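Local atomic coordinates of N-acetylglucosaminidase (Paenibacillus barengoltzii, PDB entry 6INX), a protein that hydrolyses glycosidic bonds of N-acetylglucosamine as a family 18 glycoside hydrolase, probably acting within the chitobiose core of N-linked glycans. Residues A[8-13]-A[320-325]; A[66-71]-A[107-112]; A[184-189]-A[196-201]; A[232-237]-A[299-304]. One frame throughout, in Å; residues are numbered along the deposited sequence.

Overall arrangement
All four contacts are buried. Contacts 1 and 2 lie nearest the middle of the chain and join parallel strands of one barrel sheet. Their centres are about 12 Å apart, and Tyr10 of contact 1 bonds to Asp107 of contact 2. Contacts 3 and 4 lie farther out, with centres about 9 Å apart. They have no paired strands, and side chains gripping backbone atoms do much of the work. Contact 4 starts on strand 230-235, the sheet neighbour of strand 320-324 in contact 1. Contact 3 is a loop folded back on itself, joined to contact 4 by Asp186 with Tyr237 and His198 with Ser299.

Contact 1 of 4, residues A[8-13]-A[320-325]; sequences AGYVSD and GVMFWE
The Phe323 ring has Gly9 on one face and stacks with Phe236 on the other. Gly9 CA lies 3.6 Å from the centroid of the Phe323 ring, a CH-pi contact. A side chain at Gly9 would run into this ring. Tyr10 is met at its edge. Met322 SD sits in the ring plane, 3.8 Å from Tyr10 CE2, which makes a Met-aromatic contact. Phe323 O also lies in that plane. Trp324 approaches Tyr10 obliquely, with the two ring planes 49° apart. Its CE3 comes within 3.5 Å of Tyr10 CB. Trp324 carries CG anti to its backbone N (chi1 179°), which brings the six-membered ring to Tyr10. The phenol oxygen of Tyr10 reaches across the barrel to Asp107.

The backbones run parallel. Ala8 N bonds to Val321 O at 3.0 Å. Phe323 N then bonds to Ala8 O, and Tyr10 N to Phe323 O at 2.9 Å. Past the last of these a side chain takes over. Ser12 N gives a nearly straight bond of 2.9 Å to Glu325 OE2, on the anti side of the carboxylate. His15 also bonds to OE2, and Gly327 N holds OE1, so the carboxylate is held at both oxygens. The peptide between Trp324 and Glu325 is cis, as is known for the tryptophan at the end of the last barrel strand in family 18 enzymes. This pairing of the first and last strands closes the TIM barrel.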
loop_
_atom_site.group_PDB
_atom_site.type_symbol
_atom_site.label_atom_id
_atom_site.label_comp_id
_atom_site.label_asym_id
_atom_site.label_seq_id
_atom_site.Cartn_x
_atom_site.Cartn_y
_atom_site.Cartn_z
ATOM N N ALA A 8 10.053 -22.618 13.174
ATOM C CA ALA A 8 8.979 -23.335 12.501
ATOM C C ALA A 8 9.211 -23.316 10.998
ATOM O O ALA A 8 9.404 -22.252 10.406
ATOM C CB ALA A 8 7.621 -22.724 12.843
ATOM N N GLY A 9 9.212 -24.485 10.391
ATOM C CA GLY A 9 9.430 -24.567 8.963
ATOM C C GLY A 9 8.219 -25.091 8.219
ATOM O O GLY A 9 7.661 -26.130 8.589
ATOM N N TYR A 10 7.797 -24.382 7.176
ATOM C CA TYR A 10 6.863 -24.966 6.224
ATOM C C TYR A 10 7.578 -26.018 5.389
ATOM O O TYR A 10 8.673 -25.777 4.866
ATOM C CB TYR A 10 6.255 -23.883 5.328
ATOM C CG TYR A 10 5.110 -23.164 6.009
ATOM C CD1 TYR A 10 3.808 -23.652 5.930
ATOM C CD2 TYR A 10 5.344 -22.027 6.770
ATOM C CE1 TYR A 10 2.759 -23.006 6.590
ATOM C CE2 TYR A 10 4.312 -21.374 7.423
ATOM C CZ TYR A 10 3.020 -21.871 7.328
ATOM O OH TYR A 10 2.001 -21.213 7.999
ATOM N N VAL A 11 6.993 -27.211 5.329
ATOM C CA VAL A 11 7.512 -28.306 4.521
ATOM C C VAL A 11 6.361 -28.838 3.686
ATOM O O VAL A 11 5.349 -29.287 4.236
ATOM C CB VAL A 11 8.084 -29.432 5.395
ATOM C CG1 VAL A 11 8.718 -30.504 4.508
ATOM C CG2 VAL A 11 9.086 -28.873 6.397
ATOM N N SER A 12 6.504 -28.789 2.363
ATOM C CA SER A 12 5.500 -29.419 1.515
ATOM C C SER A 12 5.457 -30.921 1.783
ATOM O O SER A 12 6.458 -31.535 2.159
ATOM C CB SER A 12 5.802 -29.158 0.041
ATOM O OG SER A 12 6.869 -29.968 -0.404
ATOM N N ASP A 13 4.268 -31.512 1.629
ATOM C CA ASP A 13 4.141 -32.956 1.815
ATOM C C ASP A 13 5.146 -33.704 0.946
ATOM O O ASP A 13 5.724 -34.713 1.370
ATOM C CB ASP A 13 2.704 -33.389 1.499
ATOM C CG ASP A 13 2.567 -34.893 1.298
ATOM O OD1 ASP A 13 2.804 -35.658 2.255
ATOM O OD2 ASP A 13 2.213 -35.306 0.173
ATOM N N GLY A 320 9.275 -16.257 18.007
ATOM C CA GLY A 320 10.232 -16.960 17.170
ATOM C C GLY A 320 10.031 -16.608 15.704
ATOM O O GLY A 320 9.511 -15.545 15.377
ATOM N N VAL A 321 10.481 -17.520 14.842
ATOM C CA VAL A 321 10.543 -17.299 13.399
ATOM C C VAL A 321 10.021 -18.538 12.688
ATOM O O VAL A 321 10.280 -19.668 13.117
ATOM C CB VAL A 321 11.984 -16.997 12.932
ATOM C CG1 VAL A 321 12.024 -16.754 11.409
ATOM C CG2 VAL A 321 12.567 -15.815 13.697
ATOM N N MET A 322 9.292 -18.323 11.592
ATOM C CA MET A 322 8.928 -19.389 10.674
ATOM C C MET A 322 9.470 -19.072 9.286
ATOM O O MET A 322 9.796 -17.919 8.972
ATOM C CB MET A 322 7.409 -19.621 10.637
ATOM C CG MET A 322 6.615 -18.437 10.143
ATOM S SD MET A 322 6.529 -18.410 8.345
ATOM C CE MET A 322 5.180 -17.239 8.141
ATOM N N PHE A 323 9.560 -20.096 8.441
ATOM C CA PHE A 323 10.063 -19.888 7.090
ATOM C C PHE A 323 9.257 -20.649 6.046
ATOM O O PHE A 323 8.715 -21.729 6.303
ATOM C CB PHE A 323 11.559 -20.215 6.967
ATOM C CG PHE A 323 11.906 -21.659 7.215
ATOM C CD1 PHE A 323 11.829 -22.597 6.192
ATOM C CD2 PHE A 323 12.362 -22.069 8.460
ATOM C CE1 PHE A 323 12.173 -23.930 6.420
ATOM C CE2 PHE A 323 12.715 -23.390 8.689
ATOM C CZ PHE A 323 12.624 -24.317 7.668
ATOM N N TRP A 324 9.188 -20.057 4.859
ATOM C CA TRP A 324 8.677 -20.698 3.652
ATOM C C TRP A 324 9.826 -20.718 2.658
ATOM O O TRP A 324 10.358 -19.652 2.328
ATOM C CB TRP A 324 7.524 -19.887 3.043
ATOM C CG TRP A 324 7.026 -20.539 1.782
ATOM C CD1 TRP A 324 7.538 -20.404 0.519
ATOM C CD2 TRP A 324 5.976 -21.502 1.686
ATOM N NE1 TRP A 324 6.845 -21.201 -0.355
ATOM C CE2 TRP A 324 5.884 -21.891 0.337
ATOM C CE3 TRP A 324 5.098 -22.065 2.612
ATOM C CZ2 TRP A 324 4.947 -22.817 -0.110
ATOM C CZ3 TRP A 324 4.170 -22.978 2.171
ATOM C CH2 TRP A 324 4.105 -23.352 0.820
ATOM N N GLU A 325 10.228 -21.900 2.173
ATOM C CA GLU A 325 9.761 -23.242 2.532
ATOM C C GLU A 325 11.011 -24.145 2.487
ATOM O O GLU A 325 11.991 -23.812 1.815
ATOM C CB GLU A 325 8.716 -23.711 1.511
ATOM C CG GLU A 325 8.137 -25.116 1.744
ATOM C CD GLU A 325 8.929 -26.197 1.023
ATOM O OE1 GLU A 325 9.687 -25.856 0.092
ATOM O OE2 GLU A 325 8.810 -27.393 1.380
#

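Contact 2 of 4, residues A[66-71]-A[107-112]; sequences LLSVGG and DLDWEY
Ser68, Val69 and Gly70 pair in parallel with Asp107, Leu108 and Asp109, and the two strand axes run 18° apart. Asp107 N bonds to Leu67 O at 2.8 Å. Val69 is bonded through both its N and its O: its N bonds to Asp107 O, and its O takes Asp109 N. Gly71 N then bonds to Asp109 O at 3.0 Å. A side chain at Gly70 would collide with this same Asp109 O. Farther along, a water lies 2.8 Å from Gly71 O and accepts a bond from Glu111 N, bridging the two segments.

Both segments carry signatures of family 18. Ser68 to Gly71 fit the SxGG motif of the third barrel strand. Asp107, Asp109 and Glu111 fit the end of the DxxDxDxE motif on the fourth strand, whose glutamate is the general acid in relatives.

Ser68 OG stands anti to its backbone N (chi1 -174°) and donates to Asp107 OD2 at 3.0 Å. It meets the anti side of the carboxylate, 25° out of its plane. Asp107 OD2 is also bonded by Tyr10 OH, and Asp107 OD1 by Thr155, so both oxygens are held inside the barrel. Asp109 is turned toward the glycines, and its OD2 lies 3.4 Å from Gly71 CA. Its OD1 is 2.5 Å from Glu111 OE2. Val69 and Leu108 point to the other side of the sheet. There Val69 CB meets Leu108 CD1 at 4.2 Å, and helix 126-148 packs on Leu108.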
loop_
_atom_site.group_PDB
_atom_site.type_symbol
_atom_site.label_atom_id
_atom_site.label_comp_id
_atom_site.label_asym_id
_atom_site.label_seq_id
_atom_site.Cartn_x
_atom_site.Cartn_y
_atom_site.Cartn_z
ATOM N N LEU A 66 2.348 -29.718 12.604
ATOM C CA LEU A 66 1.036 -29.168 12.292
ATOM C C LEU A 66 0.681 -29.425 10.832
ATOM O O LEU A 66 1.553 -29.467 9.953
ATOM C CB LEU A 66 1.011 -27.656 12.542
ATOM C CG LEU A 66 1.508 -27.225 13.927
ATOM C CD1 LEU A 66 1.544 -25.704 14.036
ATOM C CD2 LEU A 66 0.648 -27.838 15.024
ATOM N N LEU A 67 -0.608 -29.598 10.572
ATOM C CA LEU A 67 -1.096 -29.629 9.199
ATOM C C LEU A 67 -1.535 -28.221 8.830
ATOM O O LEU A 67 -2.449 -27.675 9.461
ATOM C CB LEU A 67 -2.285 -30.579 9.078
ATOM C CG LEU A 67 -2.974 -30.567 7.704
ATOM C CD1 LEU A 67 -2.079 -31.144 6.602
ATOM C CD2 LEU A 67 -4.299 -31.334 7.779
ATOM N N SER A 68 -0.885 -27.626 7.835
ATOM C CA SER A 68 -1.314 -26.321 7.359
ATOM C C SER A 68 -2.420 -26.516 6.338
ATOM O O SER A 68 -2.306 -27.354 5.443
ATOM C CB SER A 68 -0.152 -25.558 6.735
ATOM O OG SER A 68 -0.549 -24.237 6.399
ATOM N N VAL A 69 -3.495 -25.749 6.472
ATOM C CA VAL A 69 -4.688 -25.910 5.645
ATOM C C VAL A 69 -4.893 -24.613 4.890
ATOM O O VAL A 69 -5.086 -23.563 5.508
ATOM C CB VAL A 69 -5.916 -26.228 6.508
ATOM C CG1 VAL A 69 -7.171 -26.314 5.639
ATOM C CG2 VAL A 69 -5.710 -27.542 7.264
ATOM N N GLY A 70 -4.869 -24.686 3.561
ATOM C CA GLY A 70 -5.120 -23.509 2.753
ATOM C C GLY A 70 -3.957 -23.172 1.853
ATOM O O GLY A 70 -3.534 -24.005 1.045
ATOM N N GLY A 71 -3.427 -21.957 1.987
ATOM C CA GLY A 71 -2.421 -21.445 1.081
ATOM C C GLY A 71 -3.037 -20.509 0.059
ATOM O O GLY A 71 -4.257 -20.398 -0.079
ATOM N N ASP A 107 -2.655 -25.632 11.423
ATOM C CA ASP A 107 -2.311 -24.246 11.136
ATOM C C ASP A 107 -3.239 -23.792 10.013
ATOM O O ASP A 107 -3.138 -24.289 8.889
ATOM C CB ASP A 107 -0.848 -24.153 10.697
ATOM C CG ASP A 107 -0.494 -22.785 10.141
ATOM O OD1 ASP A 107 -0.687 -21.789 10.869
ATOM O OD2 ASP A 107 -0.034 -22.719 8.983
ATOM N N LEU A 108 -4.127 -22.844 10.291
ATOM C CA LEU A 108 -5.069 -22.384 9.276
ATOM C C LEU A 108 -4.455 -21.252 8.463
ATOM O O LEU A 108 -4.039 -20.233 9.025
ATOM C CB LEU A 108 -6.361 -21.894 9.922
ATOM C CG LEU A 108 -7.578 -22.072 9.020
ATOM C CD1 LEU A 108 -7.981 -23.538 8.971
ATOM C CD2 LEU A 108 -8.731 -21.213 9.516
ATOM N N ASP A 109 -4.426 -21.427 7.136
ATOM C CA ASP A 109 -3.803 -20.463 6.233
ATOM C C ASP A 109 -4.826 -19.965 5.211
ATOM O O ASP A 109 -4.664 -20.166 4.005
ATOM C CB ASP A 109 -2.615 -21.140 5.536
ATOM C CG ASP A 109 -1.760 -20.180 4.758
ATOM O OD1 ASP A 109 -1.916 -18.957 4.941
ATOM O OD2 ASP A 109 -0.914 -20.654 3.968
ATOM N N TRP A 110 -5.891 -19.334 5.689
ATOM C CA TRP A 110 -6.892 -18.695 4.841
ATOM C C TRP A 110 -6.356 -17.331 4.411
ATOM O O TRP A 110 -6.063 -16.477 5.249
ATOM C CB TRP A 110 -8.171 -18.546 5.674
ATOM C CG TRP A 110 -9.336 -17.794 5.061
ATOM C CD1 TRP A 110 -9.422 -17.239 3.812
ATOM C CD2 TRP A 110 -10.589 -17.534 5.697
ATOM N NE1 TRP A 110 -10.654 -16.642 3.640
ATOM C CE2 TRP A 110 -11.389 -16.810 4.784
ATOM C CE3 TRP A 110 -11.118 -17.853 6.949
ATOM C CZ2 TRP A 110 -12.680 -16.400 5.089
ATOM C CZ3 TRP A 110 -12.408 -17.461 7.242
ATOM C CH2 TRP A 110 -13.170 -16.720 6.324
ATOM N N GLU A 111 -6.206 -17.130 3.105
ATOM C CA GLU A 111 -5.574 -15.916 2.594
ATOM C C GLU A 111 -6.562 -15.179 1.697
ATOM O O GLU A 111 -6.561 -15.395 0.485
ATOM C CB GLU A 111 -4.279 -16.295 1.847
ATOM C CG GLU A 111 -3.286 -17.026 2.760
ATOM C CD GLU A 111 -1.941 -17.323 2.103
ATOM O OE1 GLU A 111 -1.641 -16.761 1.039
ATOM O OE2 GLU A 111 -1.172 -18.131 2.673
ATOM N N TYR A 112 -7.416 -14.326 2.265
ATOM C CA TYR A 112 -7.465 -13.959 3.685
ATOM C C TYR A 112 -8.929 -13.625 3.984
ATOM O O TYR A 112 -9.669 -13.281 3.064
ATOM C CB TYR A 112 -6.648 -12.683 3.955
ATOM C CG TYR A 112 -5.278 -12.621 3.308
ATOM C CD1 TYR A 112 -4.153 -13.136 3.950
ATOM C CD2 TYR A 112 -5.112 -12.030 2.057
ATOM C CE1 TYR A 112 -2.890 -13.073 3.344
ATOM C CE2 TYR A 112 -3.877 -11.963 1.461
ATOM C CZ TYR A 112 -2.774 -12.474 2.101
ATOM O OH TYR A 112 -1.549 -12.395 1.462
HETATM O O HOH W 1 -6.575 -19.449 1.200
HETATM O O HOH W 2 -6.098 -17.723 -0.944
#

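Contact 3 of 4, residues A[184-189]-A[196-201]; sequences TYDMRG and GHHTNL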
loop_
_atom_site.group_PDB
_atom_site.type_symbol
_atom_site.label_atom_id
_atom_site.label_comp_id
_atom_site.label_asym_id
_atom_site.label_seq_id
_atom_site.Cartn_x
_atom_site.Cartn_y
_atom_site.Cartn_z
ATOM N N THR A 184 5.551 -12.305 6.987
ATOM C CA THR A 184 6.360 -11.127 6.647
ATOM C C THR A 184 7.280 -11.434 5.457
ATOM O O THR A 184 8.507 -11.302 5.502
ATOM C CB THR A 184 7.103 -10.579 7.864
ATOM O OG1 THR A 184 7.920 -11.602 8.450
ATOM C CG2 THR A 184 6.124 -10.053 8.906
ATOM N N TYR A 185 6.635 -11.856 4.374
ATOM C CA TYR A 185 7.253 -12.108 3.084
ATOM C C TYR A 185 6.169 -11.900 2.038
ATOM O O TYR A 185 4.980 -11.812 2.364
ATOM C CB TYR A 185 7.928 -13.493 2.994
ATOM C CG TYR A 185 7.163 -14.676 3.542
ATOM C CD1 TYR A 185 6.048 -15.174 2.892
ATOM C CD2 TYR A 185 7.576 -15.313 4.710
ATOM C CE1 TYR A 185 5.359 -16.274 3.386
ATOM C CE2 TYR A 185 6.897 -16.427 5.205
ATOM C CZ TYR A 185 5.787 -16.887 4.542
ATOM O OH TYR A 185 5.093 -17.983 5.014
ATOM N N ASP A 186 6.580 -11.810 0.771
ATOM C CA ASP A 186 5.685 -11.341 -0.302
ATOM C C ASP A 186 5.037 -10.006 0.062
ATOM O O ASP A 186 3.936 -9.695 -0.401
ATOM C CB ASP A 186 4.581 -12.348 -0.666
ATOM C CG ASP A 186 5.112 -13.699 -1.053
ATOM O OD1 ASP A 186 6.226 -13.780 -1.600
ATOM O OD2 ASP A 186 4.384 -14.692 -0.809
ATOM N N MET A 187 5.700 -9.212 0.913
ATOM C CA MET A 187 5.087 -7.962 1.363
ATOM C C MET A 187 5.030 -6.938 0.248
ATOM O O MET A 187 4.190 -6.026 0.289
ATOM C CB MET A 187 5.825 -7.391 2.575
ATOM C CG MET A 187 5.584 -8.217 3.849
ATOM S SD MET A 187 6.271 -7.522 5.361
ATOM C CE MET A 187 8.026 -7.782 5.062
ATOM N N ARG A 188 5.926 -7.077 -0.722
ATOM C CA ARG A 188 5.886 -6.418 -2.015
ATOM C C ARG A 188 6.074 -7.526 -3.033
ATOM O O ARG A 188 7.011 -8.318 -2.917
ATOM C CB ARG A 188 7.032 -5.416 -2.133
ATOM C CG ARG A 188 6.927 -4.312 -1.094
ATOM C CD ARG A 188 8.224 -3.508 -0.964
ATOM N NE ARG A 188 8.042 -2.478 0.052
ATOM C CZ ARG A 188 8.018 -2.691 1.368
ATOM N NH1 ARG A 188 8.174 -3.917 1.861
ATOM N NH2 ARG A 188 7.800 -1.680 2.202
ATOM N N GLY A 189 5.169 -7.609 -3.998
ATOM C CA GLY A 189 5.186 -8.736 -4.906
ATOM C C GLY A 189 4.228 -8.564 -6.064
ATOM O O GLY A 189 4.325 -7.587 -6.808
ATOM N N GLY A 196 10.982 -3.236 -4.455
ATOM C CA GLY A 196 11.282 -3.046 -3.052
ATOM C C GLY A 196 11.557 -4.390 -2.411
ATOM O O GLY A 196 11.598 -5.416 -3.083
ATOM N N HIS A 197 11.733 -4.359 -1.099
ATOM C CA HIS A 197 12.094 -5.566 -0.366
ATOM C C HIS A 197 10.839 -6.352 -0.016
ATOM O O HIS A 197 9.904 -5.800 0.566
ATOM C CB HIS A 197 12.786 -5.155 0.928
ATOM C CG HIS A 197 14.014 -4.326 0.717
ATOM N ND1 HIS A 197 15.082 -4.764 -0.034
ATOM C CD2 HIS A 197 14.338 -3.085 1.150
ATOM C CE1 HIS A 197 16.018 -3.829 -0.051
ATOM N NE2 HIS A 197 15.591 -2.800 0.663
ATOM N N HIS A 198 10.837 -7.655 -0.306
ATOM C CA HIS A 198 9.633 -8.441 -0.051
ATOM C C HIS A 198 9.562 -8.990 1.364
ATOM O O HIS A 198 8.476 -9.372 1.814
ATOM C CB HIS A 198 9.420 -9.504 -1.150
ATOM C CG HIS A 198 10.024 -10.849 -0.864
ATOM N ND1 HIS A 198 9.298 -11.891 -0.330
ATOM C CD2 HIS A 198 11.248 -11.355 -1.152
ATOM C CE1 HIS A 198 10.062 -12.965 -0.248
ATOM N NE2 HIS A 198 11.252 -12.666 -0.738
ATOM N N THR A 199 10.684 -9.016 2.078
ATOM C CA THR A 199 10.740 -9.656 3.383
ATOM C C THR A 199 11.645 -8.854 4.324
ATOM O O THR A 199 12.407 -9.406 5.122
ATOM C CB THR A 199 11.074 -11.144 3.228
ATOM O OG1 THR A 199 10.914 -11.832 4.474
ATOM C CG2 THR A 199 12.475 -11.374 2.646
ATOM N N ASN A 200 11.513 -7.529 4.268
ATOM C CA ASN A 200 12.421 -6.626 4.968
ATOM C C ASN A 200 12.100 -6.489 6.453
ATOM O O ASN A 200 10.949 -6.289 6.847
ATOM C CB ASN A 200 12.383 -5.229 4.335
ATOM C CG ASN A 200 10.962 -4.652 4.213
ATOM O OD1 ASN A 200 10.019 -5.336 3.775
ATOM N ND2 ASN A 200 10.812 -3.369 4.574
ATOM N N LEU A 201 13.154 -6.545 7.272
ATOM C CA LEU A 201 13.003 -6.329 8.702
ATOM C C LEU A 201 12.457 -4.934 9.012
ATOM O O LEU A 201 11.510 -4.792 9.792
ATOM C CB LEU A 201 14.345 -6.569 9.401
ATOM C CG LEU A 201 14.297 -6.395 10.916
ATOM C CD1 LEU A 201 13.242 -7.312 11.521
ATOM C CD2 LEU A 201 15.667 -6.684 11.523
#
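His198 turns the edge of its ring to the backbone of Asp186. Asp186 N lies almost in the ring plane and donates to His198 ND1 at 2.9 Å. The other ring nitrogen, NE2, bonds to Tyr237 O, so the ring is fixed from two directions. The Asp186 carboxylate runs beside the imidazole and points the same way, with the planes 22° apart. Its OD1 is taken by Tyr237 OH and Arg239. Met187 N bonds to His198 O on a lone pair, at 2.9 Å.

Tyr185 and Asp186 end the QxMxYD signature of family 18, which begins at Gln181 on the sixth barrel strand. In relatives this tyrosine and aspartate face the bound sugar.

Thr199 OG1, anti to its backbone N (chi1 -170°), donates to Thr184 O at 2.7 Å. Arg188 extends from CG to NE along His197, and its NH1 bonds to His197 O at 2.9 Å. Its guanidinium stands nearly upright to the Asn200 amide, with the planes 78° apart. Asp207 forms a salt bridge with NE, and NH2 reaches Phe209 O and Ile211 O. A leucine in place of Arg188 would probably leave the Asp207 charge without its mate and those three carbonyls without this donor. Met187 crosses Asn200 obliquely, with Met187 CE 3.4 Å from Asn200 OD1.

Contact 4 of 4, residues A[232-237]-A[299-304]; sequences IGAAFY and SYDDEM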
loop_
_atom_site.group_PDB
_atom_site.type_symbol
_atom_site.label_atom_id
_atom_site.label_comp_id
_atom_site.label_asym_id
_atom_site.label_seq_id
_atom_site.Cartn_x
_atom_site.Cartn_y
_atom_site.Cartn_z
ATOM N N ILE A 232 7.508 -14.324 13.499
ATOM C CA ILE A 232 7.721 -13.573 12.255
ATOM C C ILE A 232 8.179 -14.493 11.134
ATOM O O ILE A 232 8.469 -15.668 11.364
ATOM C CB ILE A 232 8.679 -12.381 12.437
ATOM C CG1 ILE A 232 10.082 -12.873 12.815
ATOM C CG2 ILE A 232 8.126 -11.417 13.472
ATOM C CD1 ILE A 232 11.180 -11.807 12.672
ATOM N N GLY A 233 8.238 -13.977 9.912
ATOM C CA GLY A 233 8.486 -14.790 8.730
ATOM C C GLY A 233 9.795 -14.481 8.030
ATOM O O GLY A 233 10.179 -13.310 7.887
ATOM N N ALA A 234 10.453 -15.544 7.562
ATOM C CA ALA A 234 11.625 -15.494 6.702
ATOM C C ALA A 234 11.328 -16.259 5.425
ATOM O O ALA A 234 10.605 -17.262 5.432
ATOM C CB ALA A 234 12.852 -16.134 7.371
ATOM N N ALA A 235 11.900 -15.793 4.326
ATOM C CA ALA A 235 11.632 -16.356 3.015
ATOM C C ALA A 235 12.907 -16.978 2.474
ATOM O O ALA A 235 13.947 -16.317 2.425
ATOM C CB ALA A 235 11.140 -15.274 2.055
ATOM N N PHE A 236 12.816 -18.236 2.050
ATOM C CA PHE A 236 13.922 -18.922 1.386
ATOM C C PHE A 236 13.879 -18.761 -0.135
ATOM O O PHE A 236 14.390 -19.619 -0.869
ATOM C CB PHE A 236 13.933 -20.408 1.769
ATOM C CG PHE A 236 14.330 -20.699 3.199
ATOM C CD1 PHE A 236 14.493 -19.702 4.147
ATOM C CD2 PHE A 236 14.516 -22.020 3.595
ATOM C CE1 PHE A 236 14.859 -20.015 5.458
ATOM C CE2 PHE A 236 14.881 -22.332 4.897
ATOM C CZ PHE A 236 15.043 -21.343 5.822
ATOM N N TYR A 237 13.297 -17.668 -0.628
ATOM C CA TYR A 237 13.118 -17.449 -2.062
ATOM C C TYR A 237 12.993 -15.947 -2.280
ATOM O O TYR A 237 12.823 -15.173 -1.330
ATOM C CB TYR A 237 11.855 -18.162 -2.585
ATOM C CG TYR A 237 10.630 -17.525 -1.984
ATOM C CD1 TYR A 237 10.201 -17.883 -0.719
ATOM C CD2 TYR A 237 9.953 -16.495 -2.645
ATOM C CE1 TYR A 237 9.120 -17.264 -0.118
ATOM C CE2 TYR A 237 8.866 -15.878 -2.059
ATOM C CZ TYR A 237 8.462 -16.265 -0.798
ATOM O OH TYR A 237 7.402 -15.641 -0.205
ATOM N N SER A 299 14.781 -9.300 -4.743
ATOM C CA SER A 299 14.738 -9.125 -3.297
ATOM C C SER A 299 14.713 -10.498 -2.634
ATOM O O SER A 299 13.973 -11.380 -3.068
ATOM C CB SER A 299 13.445 -8.397 -2.913
ATOM O OG SER A 299 13.216 -8.501 -1.530
ATOM N N TYR A 300 15.476 -10.674 -1.552
ATOM C CA TYR A 300 15.555 -11.993 -0.924
ATOM C C TYR A 300 15.992 -11.848 0.530
ATOM O O TYR A 300 16.291 -10.752 0.992
ATOM C CB TYR A 300 16.479 -12.924 -1.732
ATOM C CG TYR A 300 17.953 -12.577 -1.700
ATOM C CD1 TYR A 300 18.427 -11.407 -2.275
ATOM C CD2 TYR A 300 18.877 -13.439 -1.115
ATOM C CE1 TYR A 300 19.778 -11.091 -2.260
ATOM C CE2 TYR A 300 20.242 -13.130 -1.100
ATOM C CZ TYR A 300 20.679 -11.958 -1.677
ATOM O OH TYR A 300 22.028 -11.643 -1.666
ATOM N N ASP A 301 16.003 -12.984 1.242
ATOM C CA ASP A 301 16.557 -13.123 2.588
ATOM C C ASP A 301 17.857 -13.916 2.492
ATOM O O ASP A 301 17.974 -14.845 1.678
ATOM C CB ASP A 301 15.602 -13.958 3.472
ATOM C CG ASP A 301 14.916 -13.148 4.583
ATOM O OD1 ASP A 301 15.355 -12.027 4.919
ATOM O OD2 ASP A 301 13.910 -13.662 5.136
ATOM N N ASP A 302 18.840 -13.551 3.314
ATOM C CA ASP A 302 20.049 -14.370 3.386
ATOM C C ASP A 302 20.449 -14.607 4.836
ATOM O O ASP A 302 19.687 -14.281 5.747
ATOM C CB ASP A 302 21.186 -13.776 2.534
ATOM C CG ASP A 302 21.710 -12.444 3.057
ATOM O OD1 ASP A 302 21.266 -11.965 4.115
ATOM O OD2 ASP A 302 22.598 -11.867 2.398
ATOM N N GLU A 303 21.640 -15.171 5.075
ATOM C CA GLU A 303 22.053 -15.396 6.459
ATOM C C GLU A 303 22.182 -14.084 7.228
ATOM O O GLU A 303 21.938 -14.048 8.441
ATOM C CB GLU A 303 23.372 -16.178 6.503
ATOM C CG GLU A 303 23.323 -17.526 5.791
ATOM C CD GLU A 303 23.792 -17.457 4.346
ATOM O OE1 GLU A 303 23.394 -16.525 3.607
ATOM O OE2 GLU A 303 24.577 -18.335 3.944
ATOM N N MET A 304 22.537 -12.999 6.538
ATOM C CA MET A 304 22.717 -11.701 7.188
ATOM C C MET A 304 21.378 -11.123 7.652
ATOM O O MET A 304 21.228 -10.716 8.810
ATOM C CB MET A 304 23.423 -10.756 6.211
ATOM C CG MET A 304 23.990 -9.467 6.780
ATOM S SD MET A 304 24.959 -8.576 5.526
ATOM C CE MET A 304 26.427 -9.598 5.423
HETATM O O HOH W 3 15.847 -15.865 0.268
#
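Asp301 lays its carboxylate against the backbone of Ala234 and Ala235. Ala235 N donates to Asp301 OD2 at 3.0 Å, in a fairly straight bond (163°). The bond meets the anti side of the carboxylate, 16° out of its plane. The same oxygen lies 3.3 Å from Ala234 CA and 3.5 Å from Ala234 CB. Asp301 CB rests 3.1 Å from Ala235 O. The chi1 of Asp301, -111°, is off the usual staggered positions, and it swings OD2 onto the strand.

A water makes a second link. It lies 2.9 Å from Ala235 O and accepts a bond from Asp301 N at 3.0 Å. No backbone atoms of the two segments bond directly; Ala235 is tied to Asp301 through a side chain and a water.

Asp301 OD2 also forms a salt bridge with Lys309, which would balance its buried charge, while OD1 bonds to Ser305 OG. An alanine at Asp301 would probably leave Ala235 N without its acceptor and Lys309 without its charged partner. Asp302, next in line, is the N-cap of helix 303-316 and forms a salt bridge with Arg280.

Ala234 and Ala235 end barrel strand 230-235, beside strand 320-324. Strand 237-241 then enters the antiparallel sheet inserted between the last two barrel strands. Strand 297-299 leaves that sheet, and Asp301 ties its exit to the barrel just before helix 303-316.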